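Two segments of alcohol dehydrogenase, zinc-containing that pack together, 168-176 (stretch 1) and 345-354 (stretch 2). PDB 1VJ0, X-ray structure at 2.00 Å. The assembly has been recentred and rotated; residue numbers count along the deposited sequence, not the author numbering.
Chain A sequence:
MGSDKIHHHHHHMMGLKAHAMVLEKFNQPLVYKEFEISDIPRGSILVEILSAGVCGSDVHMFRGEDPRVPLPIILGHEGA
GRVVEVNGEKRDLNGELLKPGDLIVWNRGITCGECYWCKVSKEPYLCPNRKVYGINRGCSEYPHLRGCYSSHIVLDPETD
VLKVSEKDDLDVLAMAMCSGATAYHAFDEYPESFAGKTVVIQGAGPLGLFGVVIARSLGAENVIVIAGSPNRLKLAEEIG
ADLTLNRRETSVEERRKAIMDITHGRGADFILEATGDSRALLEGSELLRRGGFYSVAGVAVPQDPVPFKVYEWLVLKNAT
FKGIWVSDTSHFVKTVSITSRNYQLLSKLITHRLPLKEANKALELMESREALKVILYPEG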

# COMPACT_ATOMS: atom_id res chain seq x y z
N ASP A 168 -17.56 -28.93 5.70
CA ASP A 168 -17.52 -27.97 4.60
C ASP A 168 -18.48 -28.39 3.51
O ASP A 168 -18.66 -29.57 3.26
CB ASP A 168 -16.10 -27.84 4.04
CG ASP A 168 -15.18 -27.20 5.02
OD1 ASP A 168 -15.34 -25.99 5.29
OD2 ASP A 168 -14.30 -27.84 5.62
N ASP A 169 -19.09 -27.40 2.86
CA ASP A 169 -20.03 -27.64 1.79
C ASP A 169 -19.24 -27.69 0.46
O ASP A 169 -18.87 -26.68 -0.10
CB ASP A 169 -21.13 -26.57 1.81
CG ASP A 169 -22.26 -26.88 0.84
OD1 ASP A 169 -22.02 -27.37 -0.27
OD2 ASP A 169 -23.43 -26.61 1.10
N LEU A 170 -18.98 -28.90 -0.03
CA LEU A 170 -18.10 -29.07 -1.19
C LEU A 170 -18.69 -28.55 -2.47
O LEU A 170 -17.96 -28.09 -3.34
CB LEU A 170 -17.74 -30.53 -1.37
CG LEU A 170 -17.03 -31.22 -0.21
CD1 LEU A 170 -16.49 -32.56 -0.74
CD2 LEU A 170 -15.94 -30.37 0.33
N ASP A 171 -20.00 -28.62 -2.58
CA ASP A 171 -20.69 -28.00 -3.70
C ASP A 171 -20.46 -26.50 -3.74
O ASP A 171 -20.18 -25.98 -4.79
CB ASP A 171 -22.18 -28.27 -3.58
CG ASP A 171 -22.57 -29.67 -4.04
OD1 ASP A 171 -21.71 -30.41 -4.59
OD2 ASP A 171 -23.71 -30.10 -3.88
N VAL A 172 -20.59 -25.83 -2.59
CA VAL A 172 -20.36 -24.38 -2.54
C VAL A 172 -18.89 -24.09 -2.81
O VAL A 172 -18.57 -23.12 -3.50
CB VAL A 172 -20.80 -23.79 -1.19
CG1 VAL A 172 -20.33 -22.33 -1.03
CG2 VAL A 172 -22.32 -23.87 -1.06
N LEU A 173 -17.99 -24.89 -2.24
CA LEU A 173 -16.56 -24.67 -2.50
C LEU A 173 -16.20 -24.81 -3.98
O LEU A 173 -15.45 -24.00 -4.52
CB LEU A 173 -15.68 -25.61 -1.67
CG LEU A 173 -15.69 -25.26 -0.19
CD1 LEU A 173 -14.90 -26.31 0.59
CD2 LEU A 173 -15.13 -23.85 0.03
N ALA A 174 -16.69 -25.84 -4.62
CA ALA A 174 -16.42 -26.02 -6.06
C ALA A 174 -16.80 -24.77 -6.87
O ALA A 174 -15.96 -24.20 -7.63
CB ALA A 174 -17.11 -27.25 -6.59
N MET A 175 -18.01 -24.28 -6.67
CA MET A 175 -18.45 -23.06 -7.37
C MET A 175 -17.58 -21.83 -7.03
O MET A 175 -17.26 -21.02 -7.90
CB MET A 175 -19.91 -22.81 -7.03
CG MET A 175 -20.27 -21.35 -7.13
SD MET A 175 -21.93 -21.08 -6.64
CE MET A 175 -21.93 -21.49 -4.90
N ALA A 176 -17.17 -21.72 -5.78
CA ALA A 176 -16.44 -20.57 -5.27
C ALA A 176 -15.09 -20.40 -5.93
O ALA A 176 -14.54 -19.29 -5.99
CB ALA A 176 -16.20 -20.75 -3.78
N LEU A 345 -25.77 -19.00 3.01
CA LEU A 345 -26.11 -17.97 2.03
C LEU A 345 -25.69 -18.38 0.64
O LEU A 345 -26.49 -18.33 -0.27
CB LEU A 345 -25.48 -16.62 2.40
CG LEU A 345 -26.08 -16.09 3.72
CD1 LEU A 345 -25.43 -14.75 3.96
CD2 LEU A 345 -27.55 -15.97 3.70
N LEU A 346 -24.44 -18.82 0.48
CA LEU A 346 -23.91 -19.11 -0.85
C LEU A 346 -24.52 -20.37 -1.47
O LEU A 346 -24.54 -20.48 -2.69
CB LEU A 346 -22.39 -19.19 -0.84
CG LEU A 346 -21.77 -17.82 -0.48
CD1 LEU A 346 -20.30 -17.92 -0.09
CD2 LEU A 346 -21.90 -16.88 -1.66
N SER A 347 -25.07 -21.28 -0.66
CA SER A 347 -25.72 -22.45 -1.27
C SER A 347 -26.96 -22.02 -2.03
O SER A 347 -27.42 -22.76 -2.89
CB SER A 347 -26.10 -23.56 -0.27
OG SER A 347 -26.94 -23.07 0.76
N LYS A 348 -27.51 -20.84 -1.73
CA LYS A 348 -28.65 -20.36 -2.47
C LYS A 348 -28.40 -20.15 -3.99
O LYS A 348 -29.33 -20.08 -4.78
CB LYS A 348 -29.19 -19.06 -1.83
CG LYS A 348 -29.69 -19.22 -0.37
CD LYS A 348 -30.22 -17.88 0.17
CE LYS A 348 -30.58 -17.97 1.63
NZ LYS A 348 -31.80 -18.80 1.84
N LEU A 349 -27.16 -20.03 -4.39
CA LEU A 349 -26.79 -19.83 -5.76
C LEU A 349 -26.92 -21.12 -6.58
O LEU A 349 -27.08 -21.07 -7.80
CB LEU A 349 -25.37 -19.33 -5.84
CG LEU A 349 -25.11 -17.84 -5.63
CD1 LEU A 349 -25.56 -17.36 -4.28
CD2 LEU A 349 -23.63 -17.56 -5.79
N ILE A 350 -26.88 -22.28 -5.93
CA ILE A 350 -26.95 -23.57 -6.65
C ILE A 350 -28.38 -23.90 -6.91
O ILE A 350 -29.13 -24.19 -6.00
CB ILE A 350 -26.23 -24.70 -5.88
CG1 ILE A 350 -24.76 -24.33 -5.72
CG2 ILE A 350 -26.41 -26.06 -6.65
CD1 ILE A 350 -24.03 -25.05 -4.63
N THR A 351 -28.79 -23.79 -8.17
CA THR A 351 -30.18 -24.01 -8.52
C THR A 351 -30.44 -25.39 -9.02
O THR A 351 -31.60 -25.82 -9.00
CB THR A 351 -30.66 -23.02 -9.57
OG1 THR A 351 -29.74 -22.96 -10.65
CG2 THR A 351 -30.74 -21.61 -9.00
N HIS A 352 -29.40 -26.09 -9.48
CA HIS A 352 -29.59 -27.40 -10.10
C HIS A 352 -28.42 -28.30 -9.74
O HIS A 352 -27.27 -27.86 -9.77
CB HIS A 352 -29.61 -27.24 -11.61
CG HIS A 352 -30.80 -26.49 -12.13
ND1 HIS A 352 -30.88 -25.12 -12.12
CD2 HIS A 352 -31.97 -26.93 -12.64
CE1 HIS A 352 -32.05 -24.74 -12.62
NE2 HIS A 352 -32.72 -25.82 -12.97
N ARG A 353 -28.70 -29.55 -9.43
CA ARG A 353 -27.67 -30.57 -9.26
C ARG A 353 -28.00 -31.72 -10.16
O ARG A 353 -29.09 -32.28 -10.05
CB ARG A 353 -27.61 -31.07 -7.83
CG ARG A 353 -27.27 -30.00 -6.83
CD ARG A 353 -26.39 -30.43 -5.67
NE ARG A 353 -26.67 -31.79 -5.23
CZ ARG A 353 -25.80 -32.80 -5.13
NH1 ARG A 353 -24.52 -32.63 -5.41
NH2 ARG A 353 -26.23 -34.00 -4.72
N LEU A 354 -27.09 -32.04 -11.07
CA LEU A 354 -27.33 -33.09 -12.06
C LEU A 354 -26.27 -34.16 -11.97
O LEU A 354 -25.18 -33.85 -11.54
CB LEU A 354 -27.31 -32.53 -13.48
CG LEU A 354 -28.64 -31.96 -13.98
CD1 LEU A 354 -29.21 -30.92 -13.07
CD2 LEU A 354 -28.42 -31.35 -15.35

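The contact is a small apolar packing of one face of a helix against a helical turn and the residue that follows it, closed at one margin by a single salt bridge and without any hydrogen bond from one stretch to the other. Together the two sides bury 359 Å², and the touching residues lie at least 171 positions apart in sequence, so the contact joins distant parts of one chain.

Helical periodicity decides which residues of the first stretch take part. Asp171, Val172 and Met175 direct their CA-to-CB bonds toward the second stretch and have 61, 53 and 65 Å² covered by it, whereas Leu170, Leu173 and Ala174 are out of reach. The start of this helix is fixed by Asp169 at the N-cap: Asp169 OD1 accepts from Val172 N at 3.1 Å, with an N-H...O angle of 161°. The cap satisfies an amide that the first turn leaves without a backbone partner, and Val172 N can therefore lie 4.1 Å from the apolar Ile350 CD1 without going unbonded.

Val172 sits where the backbones come nearest, Val172 CA lying 5.8 Å from Ser347 CA. A short, branched side chain suits so narrow a gap. With chi1 at 170° (t), Val172 places CG1 3.8 Å from Leu346 CB, and its CG2 3.7 Å from Ser347 CA and 4.1 Å from Ile350 CD1. Ser347 points sideways, and Val172 CG2 meets Ser347 CA and also Ser347 CB, the latter at 3.9 Å; Ser347 OG is hydrogen-bonded to a residue adjoining the stretch.

Met175, one turn further along, uses its length. Chi1 and chi2 are both t, which extends the chain, and chi3 at 66° (p) turns the terminal methyl. Met175 SD packs 3.9 Å from Leu349 CB, and Met175 CE lies 3.6 Å from Leu346 O and 4.1 Å from Ile350 CG1. The contact with Leu346 O is van der Waals in kind; Leu346 O already accepts from Leu349 N at 3.2 Å.

In the second stretch, the bonds Leu349 N to Leu346 O and Ile350 N to Ser347 O (3.1 Å) keep the turn compact, and Leu346, Leu349 and Ile350 all point toward the helix. Ile350 has the largest covered area on this side, 57 Å². Chi angles of -61° (m) and 160° (t) carry Ile350 CD1 to 3.9 Å from Asp171 CB, and Ile350 also meets Val172 and Met175. Lys348 points away and remains exposed.

Asp171 combines two roles. Its CB packs on Ile350, and its carboxylate, at the end of a side chain with chi1 of -79° (m), forms the salt bridge. Asp171 OD2 stands 3.1 Å from Arg353 NH1, oblique to the guanidinium. The other oxygen, OD1, is hydrogen-bonded elsewhere in the structure. Arg353 lies on the strand, is exposed, and needs its long side chain to span the distance; chi2, at -143°, falls between wells. The charged pair thus borders the packing, while Val172, Met175, Leu346 and Leu349 are buried.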